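Local coordinates for protein tryptophan halogenase (Shewanella frigidimarina, PDB 2PYX) that probably acts as a flavin-dependent tryptophan halogenase, a member of a flavoprotein monooxygenase-like family thought to bind FAD and halogenate an indole substrate, at residues Y467-G471 against M472-T476; S302-N305 against D306-Q310; E361-A364 against L365-E369; Q399-Q402 against Q403-F407. All coordinates share one frame; numbering follows the deposited sequence.

Contact 1 of 4, residues Y467-G471 against M472-T476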
loop_
_atom_site.group_PDB
_atom_site.type_symbol
_atom_site.label_atom_id
_atom_site.label_comp_id
_atom_site.label_asym_id
_atom_site.label_seq_id
_atom_site.Cartn_x
_atom_site.Cartn_y
_atom_site.Cartn_z
ATOM N N TYR A 467 2.560 2.345 16.496
ATOM C CA TYR A 467 1.455 1.383 16.544
ATOM C C TYR A 467 1.974 -0.051 16.488
ATOM O O TYR A 467 1.457 -0.927 17.171
ATOM C CB TYR A 467 0.483 1.586 15.405
ATOM C CG TYR A 467 -0.458 2.725 15.567
ATOM C CD1 TYR A 467 -1.306 2.813 16.686
ATOM C CD2 TYR A 467 -0.591 3.677 14.575
ATOM C CE1 TYR A 467 -2.244 3.877 16.797
ATOM C CE2 TYR A 467 -1.561 4.733 14.690
ATOM C CZ TYR A 467 -2.356 4.819 15.810
ATOM O OH TYR A 467 -3.302 5.847 15.899
ATOM N N VAL A 468 2.963 -0.310 15.630
ATOM C CA VAL A 468 3.529 -1.651 15.529
ATOM C C VAL A 468 4.382 -1.965 16.752
ATOM O O VAL A 468 4.212 -3.023 17.384
ATOM C CB VAL A 468 4.300 -1.854 14.203
ATOM C CG1 VAL A 468 5.050 -3.208 14.207
ATOM C CG2 VAL A 468 3.327 -1.812 13.035
ATOM N N LEU A 469 5.310 -1.084 17.105
ATOM C CA LEU A 469 6.220 -1.345 18.211
ATOM C C LEU A 469 5.443 -1.674 19.484
ATOM O O LEU A 469 5.731 -2.650 20.170
ATOM C CB LEU A 469 7.131 -0.135 18.428
ATOM C CG LEU A 469 8.361 -0.290 19.298
ATOM C CD1 LEU A 469 9.381 -1.229 18.687
ATOM C CD2 LEU A 469 9.041 1.042 19.536
ATOM N N TYR A 470 4.488 -0.818 19.823
ATOM C CA TYR A 470 3.741 -0.973 21.067
ATOM C C TYR A 470 2.549 -1.897 20.922
ATOM O O TYR A 470 2.097 -2.483 21.916
ATOM C CB TYR A 470 3.381 0.379 21.657
ATOM C CG TYR A 470 4.646 1.162 21.963
ATOM C CD1 TYR A 470 5.656 0.653 22.798
ATOM C CD2 TYR A 470 4.909 2.363 21.312
ATOM C CE1 TYR A 470 6.844 1.308 23.000
ATOM C CE2 TYR A 470 6.116 3.044 21.541
ATOM C CZ TYR A 470 7.074 2.536 22.365
ATOM O OH TYR A 470 8.268 3.189 22.559
ATOM N N GLY A 471 2.031 -2.075 19.713
ATOM C CA GLY A 471 1.095 -3.156 19.472
ATOM C C GLY A 471 1.674 -4.498 19.877
ATOM O O GLY A 471 0.945 -5.374 20.403
HETATM N N MSE A 472 2.954 -4.674 19.622
HETATM C CA MSE A 472 3.654 -5.908 19.906
HETATM C C MSE A 472 4.377 -5.906 21.245
HETATM O O MSE A 472 5.264 -6.718 21.492
HETATM C CB MSE A 472 4.591 -6.244 18.734
HETATM C CG MSE A 472 3.844 -6.387 17.450
HETATM SE SE MSE A 472 5.007 -7.024 15.978
HETATM C CE MSE A 472 5.405 -8.877 16.706
ATOM N N SER A 473 3.991 -4.994 22.140
ATOM C CA SER A 473 4.420 -5.022 23.544
ATOM C C SER A 473 5.900 -4.782 23.775
ATOM O O SER A 473 6.468 -5.197 24.793
ATOM C CB SER A 473 3.987 -6.324 24.207
ATOM O OG SER A 473 2.581 -6.419 24.130
ATOM N N PHE A 474 6.527 -4.049 22.852
ATOM C CA PHE A 474 7.931 -3.696 23.033
ATOM C C PHE A 474 8.112 -2.780 24.237
ATOM O O PHE A 474 7.291 -1.883 24.450
ATOM C CB PHE A 474 8.403 -2.998 21.767
ATOM C CG PHE A 474 9.882 -2.693 21.725
ATOM C CD1 PHE A 474 10.765 -3.547 21.112
ATOM C CD2 PHE A 474 10.376 -1.463 22.202
ATOM C CE1 PHE A 474 12.102 -3.222 20.990
ATOM C CE2 PHE A 474 11.701 -1.167 22.087
ATOM C CZ PHE A 474 12.565 -2.026 21.489
ATOM N N ASN A 475 9.154 -3.008 25.022
ATOM C CA ASN A 475 9.396 -2.197 26.219
ATOM C C ASN A 475 10.333 -1.026 25.959
ATOM O O ASN A 475 11.428 -1.214 25.432
ATOM C CB ASN A 475 9.979 -3.059 27.334
ATOM C CG ASN A 475 8.983 -4.054 27.890
ATOM O OD1 ASN A 475 9.300 -5.225 28.024
ATOM N ND2 ASN A 475 7.793 -3.592 28.254
ATOM N N THR A 476 9.879 0.166 26.364
ATOM C CA THR A 476 10.655 1.397 26.262
ATOM C C THR A 476 10.762 1.965 27.671
ATOM O O THR A 476 9.762 2.013 28.408
ATOM C CB THR A 476 9.983 2.395 25.332
ATOM O OG1 THR A 476 9.981 1.854 24.008
ATOM C CG2 THR A 476 10.669 3.705 25.308
HETATM O O HOH W 1 1.242 -7.475 22.248
#
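Leu469 and Phe474 meet across the C-terminal end of helix 462-471, where a Schellman motif turns the chain away. The motif rests on two backbone hydrogen bonds: Phe474 N reaches back to Leu469 O at 3.1 Å, and Ser473 N to Tyr470 O at 3.2 Å, the latter donor standing above the carbonyl plane. Ser473, with positive phi (66°), is the C-prime residue. One residue earlier, the selenomethionine Met472 still gives a helical bond from its N to Val468 O, and water 1 bridges Gly471 O and Ser473 OG.

The apolar component is a CH-pi contact. Leu469 CD1 lies over one face of the Phe474 ring, 3.6 Å from its centroid and offset toward the rim, while Leu469 CG packs against Phe474 CB. Phe474 CG stands anti to its own N (chi1 -174°), which swings the ring back over the leucine. Leu469 also touches Leu410 of helix 383-413 and Pro448.

Tyr470 supplies the polar side-chain bond. Its OH donates to Thr476 OG1 at 2.6 Å, and its ring edge, through CD1, faces Phe474 O at 3.4 Å. A phenylalanine here would probably leave Thr476 OG1 without this donor and the extended chain less firmly tied to the helix. Thr476 OG1 is also bonded to Trp443 O, consistent with the threonine hydroxyl receiving from tyrosine and giving its own proton to that carbonyl. Backbone bonds thus end the helix, a leucine-phenylalanine CH-pi contact packs beside it, and two successive hydrogen bonds tie the departing chain.

Contact 2 of 4, residues S302-N305 against D306-Q310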
loop_
_atom_site.group_PDB
_atom_site.type_symbol
_atom_site.label_atom_id
_atom_site.label_comp_id
_atom_site.label_asym_id
_atom_site.label_seq_id
_atom_site.Cartn_x
_atom_site.Cartn_y
_atom_site.Cartn_z
ATOM N N SER A 302 12.774 -21.243 1.710
ATOM C CA SER A 302 13.917 -21.821 2.407
ATOM C C SER A 302 13.574 -22.283 3.799
ATOM O O SER A 302 14.464 -22.819 4.487
ATOM C CB SER A 302 15.115 -20.886 2.423
ATOM O OG SER A 302 14.859 -19.751 3.210
ATOM N N HIS A 303 12.317 -22.115 4.215
ATOM C CA HIS A 303 11.833 -22.622 5.485
ATOM C C HIS A 303 10.776 -23.716 5.366
ATOM O O HIS A 303 10.658 -24.521 6.278
ATOM C CB HIS A 303 11.287 -21.489 6.359
ATOM C CG HIS A 303 12.357 -20.556 6.815
ATOM N ND1 HIS A 303 12.777 -19.489 6.055
ATOM C CD2 HIS A 303 13.089 -20.521 7.954
ATOM C CE1 HIS A 303 13.741 -18.849 6.699
ATOM N NE2 HIS A 303 13.966 -19.467 7.842
ATOM N N THR A 304 10.015 -23.717 4.278
ATOM C CA THR A 304 8.995 -24.729 4.043
ATOM C C THR A 304 8.864 -25.047 2.565
ATOM O O THR A 304 9.060 -24.191 1.695
ATOM C CB THR A 304 7.629 -24.298 4.585
ATOM O OG1 THR A 304 6.673 -25.350 4.331
ATOM C CG2 THR A 304 7.108 -23.054 3.906
ATOM N N ASN A 305 8.521 -26.309 2.265
ATOM C CA ASN A 305 8.147 -26.644 0.894
ATOM C C ASN A 305 6.716 -26.206 0.583
ATOM O O ASN A 305 6.013 -25.680 1.466
ATOM C CB ASN A 305 8.409 -28.117 0.558
ATOM C CG ASN A 305 7.465 -29.060 1.232
ATOM O OD1 ASN A 305 6.389 -28.679 1.678
ATOM N ND2 ASN A 305 7.847 -30.326 1.260
ATOM N N ASP A 306 6.306 -26.358 -0.674
ATOM C CA ASP A 306 5.012 -25.888 -1.083
ATOM C C ASP A 306 3.872 -26.799 -0.632
ATOM O O ASP A 306 2.761 -26.330 -0.370
ATOM C CB ASP A 306 4.986 -25.675 -2.590
ATOM C CG ASP A 306 6.046 -24.703 -3.048
ATOM O OD1 ASP A 306 6.197 -23.625 -2.419
ATOM O OD2 ASP A 306 6.720 -24.996 -4.030
ATOM N N ILE A 307 4.143 -28.093 -0.532
ATOM C CA ILE A 307 3.136 -29.053 -0.031
ATOM C C ILE A 307 2.663 -28.661 1.371
ATOM O O ILE A 307 1.449 -28.574 1.652
ATOM C CB ILE A 307 3.751 -30.479 -0.004
ATOM C CG1 ILE A 307 3.992 -30.960 -1.443
ATOM C CG2 ILE A 307 2.866 -31.438 0.785
ATOM C CD1 ILE A 307 4.997 -32.091 -1.551
ATOM N N ASP A 308 3.623 -28.415 2.254
ATOM C CA ASP A 308 3.333 -28.071 3.621
ATOM C C ASP A 308 2.693 -26.663 3.722
ATOM O O ASP A 308 1.786 -26.416 4.521
ATOM C CB ASP A 308 4.595 -28.143 4.448
ATOM C CG ASP A 308 5.130 -29.546 4.604
ATOM O OD1 ASP A 308 4.428 -30.517 4.240
ATOM O OD2 ASP A 308 6.275 -29.685 5.088
ATOM N N ALA A 309 3.163 -25.745 2.908
ATOM C CA ALA A 309 2.556 -24.403 2.897
ATOM C C ALA A 309 1.093 -24.466 2.519
ATOM O O ALA A 309 0.265 -23.754 3.087
ATOM C CB ALA A 309 3.300 -23.485 1.948
ATOM N N GLN A 310 0.758 -25.295 1.534
ATOM C CA GLN A 310 -0.626 -25.441 1.139
ATOM C C GLN A 310 -1.471 -25.980 2.282
ATOM O O GLN A 310 -2.597 -25.514 2.530
ATOM C CB GLN A 310 -0.753 -26.315 -0.101
ATOM C CG GLN A 310 -2.223 -26.420 -0.526
ATOM C CD GLN A 310 -2.424 -27.241 -1.763
ATOM O OE1 GLN A 310 -2.706 -28.441 -1.680
ATOM N NE2 GLN A 310 -2.283 -26.614 -2.915
HETATM O O HOH W 2 8.699 -23.684 -1.129
HETATM O O HOH W 3 8.536 -28.316 4.406
HETATM O O HOH W 4 6.038 -32.451 2.605
#
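Asn305 caps helix 306-317, and its side chain can be followed from the backbone into the first turn. CB is held by the chain next to Asp306 N. From there CG takes the crowded position between the backbone N and carbonyl carbon (chi1 71°), which folds the amide back over the helix start. OD1 at its end accepts from Asp308 N at 2.8 Å, a nearly straight bond (171° at the hydrogen) that makes Asn305 the N-cap. The other branch, ND2, meets Asp308 through water 4, which donates to Asp308 OD1; water 3 makes a second bridge, from Asn305 N to Asp308 OD2. The amide and carboxylate planes are 51° apart, and their polar ends are linked by solvent.

The backbone carbonyl of the cap is gripped twice. Asn305 O receives the helical bond of Ala309 N at 3.2 Å and, in its carbonyl plane, the hydroxyl of Thr304 at 3.0 Å from OG1. Thr304 OG1 also rests 3.5 Å from Asp308 CB. A valine in place of Thr304 would probably cost Asn305 O its second donor and leave the residue before the cap freer to shift.

The carboxylate of Asp306 bonds through OD1 to Tyr299 OH on strand 292-299; water 2 lies within bonding distance of both Asp306 OD1 and Thr304 O. The helix start thereby sits against that strand, with Thr304 and Ala309 both touching Tyr299, while Asp306 and Gln310 reach strand 255-262.

Contact 3 of 4, residues E361-A364 against L365-E369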
loop_
_atom_site.group_PDB
_atom_site.type_symbol
_atom_site.label_atom_id
_atom_site.label_comp_id
_atom_site.label_asym_id
_atom_site.label_seq_id
_atom_site.Cartn_x
_atom_site.Cartn_y
_atom_site.Cartn_z
ATOM N N GLU A 361 1.672 -4.542 4.936
ATOM C CA GLU A 361 1.449 -3.103 4.975
ATOM C C GLU A 361 1.100 -2.494 3.611
ATOM O O GLU A 361 1.111 -1.251 3.486
ATOM C CB GLU A 361 2.582 -2.334 5.652
ATOM C CG GLU A 361 2.753 -2.713 7.109
ATOM C CD GLU A 361 1.668 -2.170 8.019
ATOM O OE1 GLU A 361 0.837 -1.351 7.559
ATOM O OE2 GLU A 361 1.655 -2.568 9.193
ATOM N N ALA A 362 0.794 -3.317 2.609
ATOM C CA ALA A 362 0.184 -2.847 1.372
ATOM C C ALA A 362 0.962 -1.682 0.737
ATOM O O ALA A 362 0.421 -0.601 0.478
ATOM C CB ALA A 362 -1.316 -2.503 1.614
ATOM N N SER A 363 2.223 -1.907 0.433
ATOM C CA SER A 363 3.043 -0.854 -0.140
ATOM C C SER A 363 2.835 -0.674 -1.621
ATOM O O SER A 363 3.181 0.369 -2.168
ATOM C CB SER A 363 4.532 -1.077 0.166
ATOM O OG SER A 363 5.017 -2.258 -0.424
ATOM N N ALA A 364 2.232 -1.642 -2.292
ATOM C CA ALA A 364 2.283 -1.643 -3.772
ATOM C C ALA A 364 1.533 -0.469 -4.408
ATOM O O ALA A 364 2.115 0.279 -5.218
ATOM C CB ALA A 364 1.811 -2.952 -4.338
ATOM N N LEU A 365 0.238 -0.324 -4.099
ATOM C CA LEU A 365 -0.499 0.826 -4.688
ATOM C C LEU A 365 0.007 2.168 -4.132
ATOM O O LEU A 365 0.038 3.173 -4.842
ATOM C CB LEU A 365 -2.000 0.678 -4.492
ATOM C CG LEU A 365 -2.648 -0.312 -5.461
ATOM C CD1 LEU A 365 -4.077 -0.634 -5.011
ATOM C CD2 LEU A 365 -2.645 0.245 -6.873
ATOM N N ALA A 366 0.408 2.196 -2.864
ATOM C CA ALA A 366 0.976 3.432 -2.273
ATOM C C ALA A 366 2.184 3.924 -3.057
ATOM O O ALA A 366 2.351 5.132 -3.264
ATOM C CB ALA A 366 1.383 3.156 -0.842
ATOM N N LEU A 367 3.062 3.009 -3.460
ATOM C CA LEU A 367 4.257 3.391 -4.249
ATOM C C LEU A 367 3.867 3.860 -5.657
ATOM O O LEU A 367 4.476 4.791 -6.184
ATOM C CB LEU A 367 5.244 2.246 -4.336
ATOM C CG LEU A 367 6.050 1.972 -3.068
ATOM C CD1 LEU A 367 6.707 0.581 -3.120
ATOM C CD2 LEU A 367 7.077 3.106 -2.923
ATOM N N ILE A 368 2.891 3.203 -6.280
ATOM C CA ILE A 368 2.387 3.664 -7.557
ATOM C C ILE A 368 1.889 5.126 -7.435
ATOM O O ILE A 368 2.240 6.021 -8.240
ATOM C CB ILE A 368 1.295 2.715 -8.095
ATOM C CG1 ILE A 368 1.936 1.430 -8.608
ATOM C CG2 ILE A 368 0.495 3.381 -9.186
ATOM C CD1 ILE A 368 0.923 0.281 -8.778
ATOM N N GLU A 369 1.050 5.381 -6.432
ATOM C CA GLU A 369 0.505 6.727 -6.223
ATOM C C GLU A 369 1.640 7.718 -5.966
ATOM O O GLU A 369 1.598 8.817 -6.472
ATOM C CB GLU A 369 -0.414 6.718 -5.013
ATOM C CG GLU A 369 -1.698 5.919 -5.093
ATOM C CD GLU A 369 -2.415 6.076 -3.759
ATOM O OE1 GLU A 369 -3.127 7.066 -3.600
ATOM O OE2 GLU A 369 -2.207 5.245 -2.847
HETATM O O HOH W 5 -1.355 0.337 -1.196
#
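The contact belongs to the N-terminal part of helix 363-377, just beyond Glu361, a residue predicted to bind L-tryptophan. Glu361 and Ala362 both have positive phi (67° and 52°), so the chain arrives in a left-handed conformation before the helical bonds that follow. Ser363 O accepts from Leu367 N at 2.9 Å, and Ala364 O accepts from Ile368 N at 3.2 Å. Ahead of them, water 5 accepts from Ala366 N at 3.1 Å and lies 2.6 Å from Ala362 O, probably bridging the two and linking the approach to the turn.

Side chains lean back over these carbonyls. Leu367 CG comes within 3.4 Å of Ser363 O, and Ile368 CG1 within 3.6 Å of Ala364 O; Leu367 CG and Ile368 CG1 both stand beside their own backbone N, which brings them over the preceding turn.

Leu365 and Ile368 pack on helix 16-31, both touching Thr17 of the predicted FAD site. Leu367 instead faces helix 383-413, and Ala362 touches Lys89, the predicted active-site residue, on strand 87-95. This placing is consistent with a turn between the predicted flavin and substrate regions.

Contact 4 of 4, residues Q399-Q402 against Q403-F407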
loop_
_atom_site.group_PDB
_atom_site.type_symbol
_atom_site.label_atom_id
_atom_site.label_comp_id
_atom_site.label_asym_id
_atom_site.label_seq_id
_atom_site.Cartn_x
_atom_site.Cartn_y
_atom_site.Cartn_z
ATOM N N GLN A 399 14.895 6.524 -0.060
ATOM C CA GLN A 399 14.441 6.731 1.328
ATOM C C GLN A 399 13.168 5.889 1.580
ATOM O O GLN A 399 13.030 5.208 2.592
ATOM C CB GLN A 399 14.113 8.200 1.609
ATOM C CG GLN A 399 15.301 9.167 1.594
ATOM C CD GLN A 399 16.213 9.095 2.819
ATOM O OE1 GLN A 399 16.028 8.282 3.731
ATOM N NE2 GLN A 399 17.206 9.987 2.842
ATOM N N HIS A 400 12.214 5.971 0.671
ATOM C CA HIS A 400 10.954 5.197 0.806
ATOM C C HIS A 400 11.199 3.719 0.914
ATOM O O HIS A 400 10.632 3.062 1.800
ATOM C CB HIS A 400 10.011 5.461 -0.338
ATOM C CG HIS A 400 9.380 6.820 -0.297
ATOM N ND1 HIS A 400 9.129 7.505 0.875
ATOM C CD2 HIS A 400 8.875 7.581 -1.301
ATOM C CE1 HIS A 400 8.513 8.647 0.578
ATOM N NE2 HIS A 400 8.359 8.720 -0.734
ATOM N N TRP A 401 12.040 3.194 0.037
ATOM C CA TRP A 401 12.307 1.728 0.049
ATOM C C TRP A 401 13.041 1.313 1.308
ATOM O O TRP A 401 12.750 0.270 1.894
ATOM C CB TRP A 401 12.971 1.264 -1.251
ATOM C CG TRP A 401 11.950 0.916 -2.276
ATOM C CD1 TRP A 401 11.553 1.659 -3.373
ATOM C CD2 TRP A 401 11.157 -0.257 -2.286
ATOM N NE1 TRP A 401 10.589 0.977 -4.065
ATOM C CE2 TRP A 401 10.351 -0.223 -3.429
ATOM C CE3 TRP A 401 11.104 -1.389 -1.453
ATOM C CZ2 TRP A 401 9.449 -1.243 -3.717
ATOM C CZ3 TRP A 401 10.211 -2.403 -1.770
ATOM C CH2 TRP A 401 9.404 -2.310 -2.883
ATOM N N GLN A 402 13.981 2.111 1.773
ATOM C CA GLN A 402 14.643 1.779 3.050
ATOM C C GLN A 402 13.602 1.747 4.164
ATOM O O GLN A 402 13.639 0.854 5.008
ATOM C CB GLN A 402 15.791 2.743 3.370
ATOM C CG GLN A 402 16.404 2.540 4.769
ATOM C CD GLN A 402 17.570 3.506 5.092
ATOM O OE1 GLN A 402 18.739 3.123 5.076
ATOM N NE2 GLN A 402 17.238 4.756 5.403
ATOM N N GLN A 403 12.696 2.722 4.193
ATOM C CA GLN A 403 11.671 2.787 5.213
ATOM C C GLN A 403 10.731 1.613 5.117
ATOM O O GLN A 403 10.334 1.056 6.159
ATOM C CB GLN A 403 10.875 4.071 5.122
ATOM C CG GLN A 403 10.072 4.283 6.374
ATOM C CD GLN A 403 9.061 5.386 6.310
ATOM O OE1 GLN A 403 8.260 5.482 5.381
ATOM N NE2 GLN A 403 9.028 6.192 7.401
ATOM N N ILE A 404 10.351 1.211 3.903
ATOM C CA ILE A 404 9.420 0.086 3.736
ATOM C C ILE A 404 10.094 -1.174 4.277
ATOM O O ILE A 404 9.514 -1.932 5.040
ATOM C CB ILE A 404 9.051 -0.081 2.250
ATOM C CG1 ILE A 404 8.088 1.012 1.810
ATOM C CG2 ILE A 404 8.477 -1.464 2.017
ATOM C CD1 ILE A 404 8.026 1.203 0.349
ATOM N N ILE A 405 11.340 -1.427 3.892
ATOM C CA ILE A 405 11.998 -2.650 4.309
ATOM C C ILE A 405 12.122 -2.682 5.843
ATOM O O ILE A 405 11.843 -3.691 6.522
ATOM C CB ILE A 405 13.340 -2.864 3.618
ATOM C CG1 ILE A 405 13.168 -2.987 2.101
ATOM C CG2 ILE A 405 14.038 -4.126 4.190
ATOM C CD1 ILE A 405 12.226 -4.081 1.685
ATOM N N ASP A 406 12.517 -1.551 6.409
ATOM C CA ASP A 406 12.725 -1.496 7.840
ATOM C C ASP A 406 11.396 -1.640 8.583
ATOM O O ASP A 406 11.312 -2.322 9.610
ATOM C CB ASP A 406 13.366 -0.155 8.252
ATOM C CG ASP A 406 14.830 -0.072 7.904
ATOM O OD1 ASP A 406 15.427 -1.046 7.377
ATOM O OD2 ASP A 406 15.407 1.034 8.190
ATOM N N PHE A 407 10.362 -0.975 8.085
ATOM C CA PHE A 407 9.055 -1.019 8.745
ATOM C C PHE A 407 8.488 -2.441 8.701
ATOM O O PHE A 407 7.981 -2.955 9.703
ATOM C CB PHE A 407 8.069 -0.003 8.144
ATOM C CG PHE A 407 6.738 0.034 8.857
ATOM C CD1 PHE A 407 6.672 0.148 10.232
ATOM C CD2 PHE A 407 5.555 -0.072 8.147
ATOM C CE1 PHE A 407 5.431 0.190 10.892
ATOM C CE2 PHE A 407 4.326 -0.013 8.792
ATOM C CZ PHE A 407 4.272 0.111 10.160
HETATM O O HOH W 6 9.387 7.208 3.536
#
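Trp401 and the isoleucines Ile404 and Ile405 are brought together by similar first torsions: chi1 is -88° in Trp401, -74° in Ile404 and -62° in Ile405, placing Trp401 CG and the CG1 atoms of both isoleucines beside their backbone N. Ile404 CD1 lies over one face of the indole, whereas Ile405 CD1 approaches its edge, 4.3 Å from Trp401 CE3. Ile404 CG2 also lies 4.3 Å from Trp401 CZ3. The same isoleucine folds CG1 back to 3.3 Å from His400 O, the acceptor of its own backbone N.

The polar side differs. His400 and Gln403 are joined by water 6, which lies in the plane of the imidazole at its edge, 2.7 Å from His400 ND1, and donates to Gln403 OE1 at 2.8 Å. Gln403 NE2 goes on to Phe460 O, which helps set the amide's orientation. Gln402 and Asp406 lie one turn apart with nearly parallel amide and carboxylate planes; their side chains meet through Gln402 CG and Asp406 OD2 at 3.9 Å, and OD2 is bonded to Ser435 OG.

Backbone bonds run from each N to the carbonyl four residues earlier, as in Ile405 N to Trp401 O at 3.0 Å. This turn of helix 383-413 thus combines an apolar side built on dispersion with a polar side in which His400 ND1 and Gln403 OE1, both from buried residues, share one water instead of bonding directly.

In the fold
Contacts 1 and 4 are largely buried, contact 3 partly so near the centre of the chain, and contact 2 lies at the surface, its centre about 26 Å from the centre of the chain. Contacts 3 and 4 hold successive helices, 363-377 and 383-413, against each other: Leu367 packs on Trp401 and Ile404, and Glu361 on Phe407. Contact 1 joins them at Phe407, as Val468 packs on its ring and lies near Glu361. Contact 2 touches none of the others. Their chemistry follows: solvent-bridged carboxylate and amide groups in contact 2, backbone bonds and a water-bridged turn in contact 3, and CH-pi or indole-isoleucine packing in contacts 1 and 4.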